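Probable tRNA pseudouridine synthase D (Methanosarcina mazei, PDB 1Z2Z) probably isomerises uridine 13 of transfer RNA to pseudouridine, as a member of the TruD family of pseudouridine synthases. Local coordinates at residues G23-Q28 and V139-N144; A151-T156 and R427-V432. All coordinates share one frame; numbering follows the deposited sequence.

Contact 1: residues G23-Q28 and V139-N144; sequences GGQLRQ and VRNIEN
The loop segment G23-Q28 runs antiparallel to the end of strand 130-142 and meets it in a single bridge. Q25 and R140 are its hydrogen-bonded pair. Q25 N donates to R140 O over 2.7 Å, nearly along the C=O axis. R140 N answers with a 2.9 Å bond to Q25 O, almost straight at 170° and in the carbonyl plane. V139 CA sends a C-H to the same oxygen, Q25 O, at 3.4 Å.

The R140 side chain starts with CG beside its own backbone N, anti to the carbonyl carbon, and is extended from CG to NE. R140 CB lies 3.5 Å from Q28 OE1. Its CG passes that oxygen a little farther off. R140 CD is 3.4 Å from Q28 OE1. The two side chains cross at about a right angle. Q28 OE1 lies along the R140 methylenes. The charged end is held elsewhere: NE forms a salt bridge with D32, and NH2 has a long, weak ion pair with E402. Q28 OE1 is hydrogen-bonded to N404.

On the apolar side, L26 CD2 meets V139 CG2 at 3.4 Å. Both side chains also touch M430 of helix 423-430. At G24 phi is 92°, with psi near 180°, a backbone shape in which a CB would crowd the carbonyl O of G23, and V139 CG1 lies on that side.

Across from S408 the strand has two residues, N141 and I142, in a G1 beta bulge; N141 takes the positive phi of 73°. Just past the bridge, R27 forms a salt bridge with D86, the predicted nucleophile. The whole is a loop joined to a strand end by one antiparallel bridge, beside the predicted active site of this pseudouridine synthase.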
# COMPACT_ATOMS: atom_id res chain seq x y z
N GLY A 23 5.74 20.03 3.70
CA GLY A 23 5.36 20.42 2.36
C GLY A 23 6.42 20.06 1.34
O GLY A 23 7.20 19.14 1.55
N GLY A 24 6.45 20.79 0.22
CA GLY A 24 7.44 20.51 -0.81
C GLY A 24 6.94 19.54 -1.87
O GLY A 24 5.75 19.22 -1.92
N GLN A 25 7.85 19.06 -2.71
CA GLN A 25 7.50 18.15 -3.78
C GLN A 25 8.50 17.01 -3.93
O GLN A 25 9.61 17.09 -3.41
CB GLN A 25 7.41 18.92 -5.09
CG GLN A 25 8.68 19.68 -5.37
CD GLN A 25 8.55 20.60 -6.56
OE1 GLN A 25 9.55 21.01 -7.15
NE2 GLN A 25 7.31 20.95 -6.91
N LEU A 26 8.10 15.96 -4.64
CA LEU A 26 8.97 14.80 -4.83
C LEU A 26 9.14 14.39 -6.30
O LEU A 26 8.40 14.84 -7.17
CB LEU A 26 8.42 13.61 -4.05
CG LEU A 26 8.05 13.72 -2.57
CD1 LEU A 26 7.69 12.31 -2.10
CD2 LEU A 26 9.21 14.28 -1.74
N ARG A 27 10.13 13.54 -6.56
CA ARG A 27 10.38 13.08 -7.91
C ARG A 27 10.68 14.24 -8.84
O ARG A 27 10.33 14.21 -10.03
CB ARG A 27 9.16 12.32 -8.46
CG ARG A 27 9.13 10.81 -8.22
CD ARG A 27 8.32 10.47 -6.99
NE ARG A 27 7.62 9.18 -7.08
CZ ARG A 27 8.21 7.98 -7.05
NH1 ARG A 27 9.52 7.87 -6.94
NH2 ARG A 27 7.48 6.88 -7.12
N GLN A 28 11.29 15.30 -8.32
CA GLN A 28 11.60 16.43 -9.18
C GLN A 28 12.72 16.00 -10.11
O GLN A 28 12.79 16.42 -11.27
CB GLN A 28 12.02 17.65 -8.37
CG GLN A 28 11.55 18.95 -9.03
CD GLN A 28 12.34 20.16 -8.59
OE1 GLN A 28 12.42 20.47 -7.40
NE2 GLN A 28 12.92 20.86 -9.55
N VAL A 139 12.87 15.54 -0.65
CA VAL A 139 11.75 16.46 -0.79
C VAL A 139 12.40 17.79 -1.16
O VAL A 139 13.42 18.16 -0.57
CB VAL A 139 10.95 16.58 0.56
CG1 VAL A 139 9.60 17.25 0.32
CG2 VAL A 139 10.74 15.20 1.19
N ARG A 140 11.84 18.49 -2.15
CA ARG A 140 12.37 19.78 -2.61
C ARG A 140 11.29 20.86 -2.68
O ARG A 140 10.10 20.55 -2.77
CB ARG A 140 12.99 19.65 -4.02
CG ARG A 140 14.25 18.82 -4.11
CD ARG A 140 14.77 18.84 -5.54
NE ARG A 140 15.96 18.01 -5.71
CZ ARG A 140 17.14 18.25 -5.14
NH1 ARG A 140 18.16 17.44 -5.35
NH2 ARG A 140 17.30 19.30 -4.35
N ASN A 141 11.71 22.13 -2.64
CA ASN A 141 10.80 23.28 -2.73
C ASN A 141 9.95 23.54 -1.49
O ASN A 141 8.74 23.79 -1.57
CB ASN A 141 9.88 23.13 -3.94
CG ASN A 141 9.37 24.46 -4.44
OD1 ASN A 141 8.41 24.53 -5.21
ND2 ASN A 141 10.02 25.54 -4.02
N ILE A 142 10.59 23.47 -0.33
CA ILE A 142 9.90 23.71 0.91
C ILE A 142 9.99 25.19 1.29
O ILE A 142 11.05 25.81 1.22
CB ILE A 142 10.49 22.85 2.05
CG1 ILE A 142 9.82 23.23 3.38
CG2 ILE A 142 11.99 23.03 2.11
CD1 ILE A 142 10.31 22.44 4.58
N GLU A 143 8.84 25.73 1.70
CA GLU A 143 8.71 27.12 2.10
C GLU A 143 9.48 27.44 3.38
O GLU A 143 9.07 28.31 4.14
CB GLU A 143 7.22 27.47 2.28
CG GLU A 143 6.52 26.73 3.45
CD GLU A 143 5.03 27.05 3.58
OE1 GLU A 143 4.67 28.25 3.70
OE2 GLU A 143 4.21 26.10 3.56
N ASN A 144 10.57 26.73 3.64
CA ASN A 144 11.38 26.98 4.84
C ASN A 144 12.86 27.05 4.52
O ASN A 144 13.27 26.78 3.39
CB ASN A 144 11.17 25.89 5.91
CG ASN A 144 9.87 26.06 6.67
OD1 ASN A 144 9.60 27.12 7.24
ND2 ASN A 144 9.07 25.00 6.70

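Contact 2: residues A151-T156 and R427-V432; sequences ALLKKT and REYMKV
Two helices on the mixed sheet of the pseudouridine synthase fold meet here, helix 146-163 and the C-terminal end of helix 423-430. The contact is buried and centres on the Y429 ring. T156 CG2 sits over one face, 4.2 Å from the Y429 ring centroid and 10° off the normal, a CH-pi contact. L153 CD2 comes to the ring edge, 3.8 Å from Y429 CD2. The leucine and tyrosine side chains cross at about a right angle. Y429 OH is hydrogen-bonded to T157 OG1, which helps fix the ring.

T156 CB points toward the other helix, and CG2 is anti to the backbone N. T156 CG2 also comes to E428 O. T156 OG1 turns back and donates to L152 O over 2.7 Å, in the carbonyl plane. L152 O also accepts from T156 N. T156 OG1 has a further hydrogen bond with T19.

K431 leaves the helix with positive phi. K431 NZ reaches back to E428 O over 2.8 Å, from above the carbonyl plane. NZ also bonds T17 and T19, and its charge probably favours this helix end.

An alanine at T156 would lose the methyl over Y429 and the hydroxyl bonded to L152 O and T19, and would probably loosen the helix pair.

L153 rests on A410 and Y429 on L412, both of strand 408-417. This is helix-to-helix packing against strand 408-417 of the mixed sheet.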
# COMPACT_ATOMS: atom_id res chain seq x y z
N ALA A 151 15.54 21.39 11.84
CA ALA A 151 14.94 21.35 13.16
C ALA A 151 13.52 20.79 13.05
O ALA A 151 13.05 20.09 13.93
CB ALA A 151 14.91 22.75 13.76
N LEU A 152 12.85 21.11 11.95
CA LEU A 152 11.50 20.63 11.74
C LEU A 152 11.56 19.12 11.54
O LEU A 152 10.64 18.39 11.92
CB LEU A 152 10.88 21.30 10.50
CG LEU A 152 9.36 21.44 10.40
CD1 LEU A 152 9.01 22.28 9.18
CD2 LEU A 152 8.69 20.08 10.30
N LEU A 153 12.65 18.65 10.95
CA LEU A 153 12.85 17.23 10.69
C LEU A 153 13.16 16.46 11.96
O LEU A 153 12.62 15.37 12.19
CB LEU A 153 14.01 17.03 9.70
CG LEU A 153 13.76 17.35 8.22
CD1 LEU A 153 15.09 17.44 7.48
CD2 LEU A 153 12.88 16.27 7.59
N LYS A 154 14.03 17.03 12.80
CA LYS A 154 14.42 16.39 14.05
C LYS A 154 13.23 16.17 14.97
O LYS A 154 13.16 15.16 15.67
CB LYS A 154 15.49 17.22 14.76
CG LYS A 154 16.11 16.53 15.98
CD LYS A 154 15.30 16.76 17.26
CE LYS A 154 15.60 15.71 18.33
NZ LYS A 154 15.03 14.36 17.96
N LYS A 155 12.31 17.13 14.97
CA LYS A 155 11.14 17.02 15.83
C LYS A 155 10.21 15.93 15.29
O LYS A 155 9.76 15.06 16.04
CB LYS A 155 10.40 18.36 15.90
CG LYS A 155 9.88 18.72 17.30
CD LYS A 155 8.89 19.90 17.26
CE LYS A 155 8.49 20.38 18.66
NZ LYS A 155 7.91 19.31 19.53
N THR A 156 9.94 15.97 13.98
CA THR A 156 9.06 14.97 13.37
C THR A 156 9.64 13.58 13.57
O THR A 156 8.90 12.62 13.77
CB THR A 156 8.89 15.22 11.85
OG1 THR A 156 8.62 16.60 11.60
CG2 THR A 156 7.73 14.38 11.31
N ARG A 427 4.15 10.68 4.44
CA ARG A 427 2.98 11.43 4.90
C ARG A 427 3.21 12.14 6.25
O ARG A 427 2.81 13.28 6.43
CB ARG A 427 1.78 10.50 4.98
CG ARG A 427 0.45 11.22 5.14
CD ARG A 427 -0.71 10.23 5.26
NE ARG A 427 -1.04 9.96 6.65
CZ ARG A 427 -1.90 10.68 7.37
NH1 ARG A 427 -2.52 11.72 6.84
NH2 ARG A 427 -2.11 10.37 8.64
N GLU A 428 3.86 11.47 7.21
CA GLU A 428 4.10 12.10 8.51
C GLU A 428 5.15 13.21 8.41
O GLU A 428 5.23 14.07 9.29
CB GLU A 428 4.54 11.06 9.55
CG GLU A 428 3.52 9.95 9.83
CD GLU A 428 2.18 10.46 10.37
OE1 GLU A 428 1.13 10.06 9.80
OE2 GLU A 428 2.17 11.25 11.35
N TYR A 429 5.96 13.18 7.35
CA TYR A 429 6.99 14.19 7.15
C TYR A 429 6.55 15.34 6.28
O TYR A 429 7.00 16.47 6.49
CB TYR A 429 8.24 13.59 6.50
CG TYR A 429 9.14 12.90 7.48
CD1 TYR A 429 8.89 11.60 7.88
CD2 TYR A 429 10.24 13.56 8.02
CE1 TYR A 429 9.71 10.96 8.78
CE2 TYR A 429 11.08 12.93 8.94
CZ TYR A 429 10.80 11.63 9.31
OH TYR A 429 11.59 10.98 10.22
N MSE A 430 5.69 15.08 5.31
CA MSE A 430 5.25 16.13 4.42
C MSE A 430 3.86 16.62 4.73
O MSE A 430 3.53 17.78 4.45
CB MSE A 430 5.27 15.67 2.97
CG MSE A 430 6.65 15.49 2.38
SE MSE A 430 6.51 14.53 0.71
CE MSE A 430 6.25 16.04 -0.48
N LYS A 431 3.04 15.74 5.29
CA LYS A 431 1.66 16.09 5.62
C LYS A 431 1.04 16.94 4.52
O LYS A 431 0.64 18.07 4.76
CB LYS A 431 1.59 16.84 6.96
CG LYS A 431 2.09 16.04 8.16
CD LYS A 431 1.74 16.72 9.48
CE LYS A 431 2.31 15.98 10.67
NZ LYS A 431 3.80 16.04 10.77
N VAL A 432 0.98 16.40 3.31
CA VAL A 432 0.38 17.14 2.19
C VAL A 432 -0.55 16.24 1.42
O VAL A 432 -0.62 15.04 1.67
CB VAL A 432 1.46 17.68 1.22
CG1 VAL A 432 2.27 18.79 1.90
CG2 VAL A 432 2.36 16.56 0.78

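How the contacts relate
From the N terminus, the chain first passes through 23-28, in the loop before strand 33-39. Contact 1 closes when strand 130-142 returns, around a loop of 110 residues rich in strands. Contact 2 opens soon after, on helix 146-163, and closes only at 427-432, after 270 residues. The two are in series, neither nested nor crossed. Their centres lie about 12 Å apart and they touch directly. G23 N lies 3.2 Å from M430 O, a probable hydrogen bond, and the selenomethionine methyl of M430 packs on L26. Together they tie the N-terminal loop, the end of strand 130-142 and two helices of the fold.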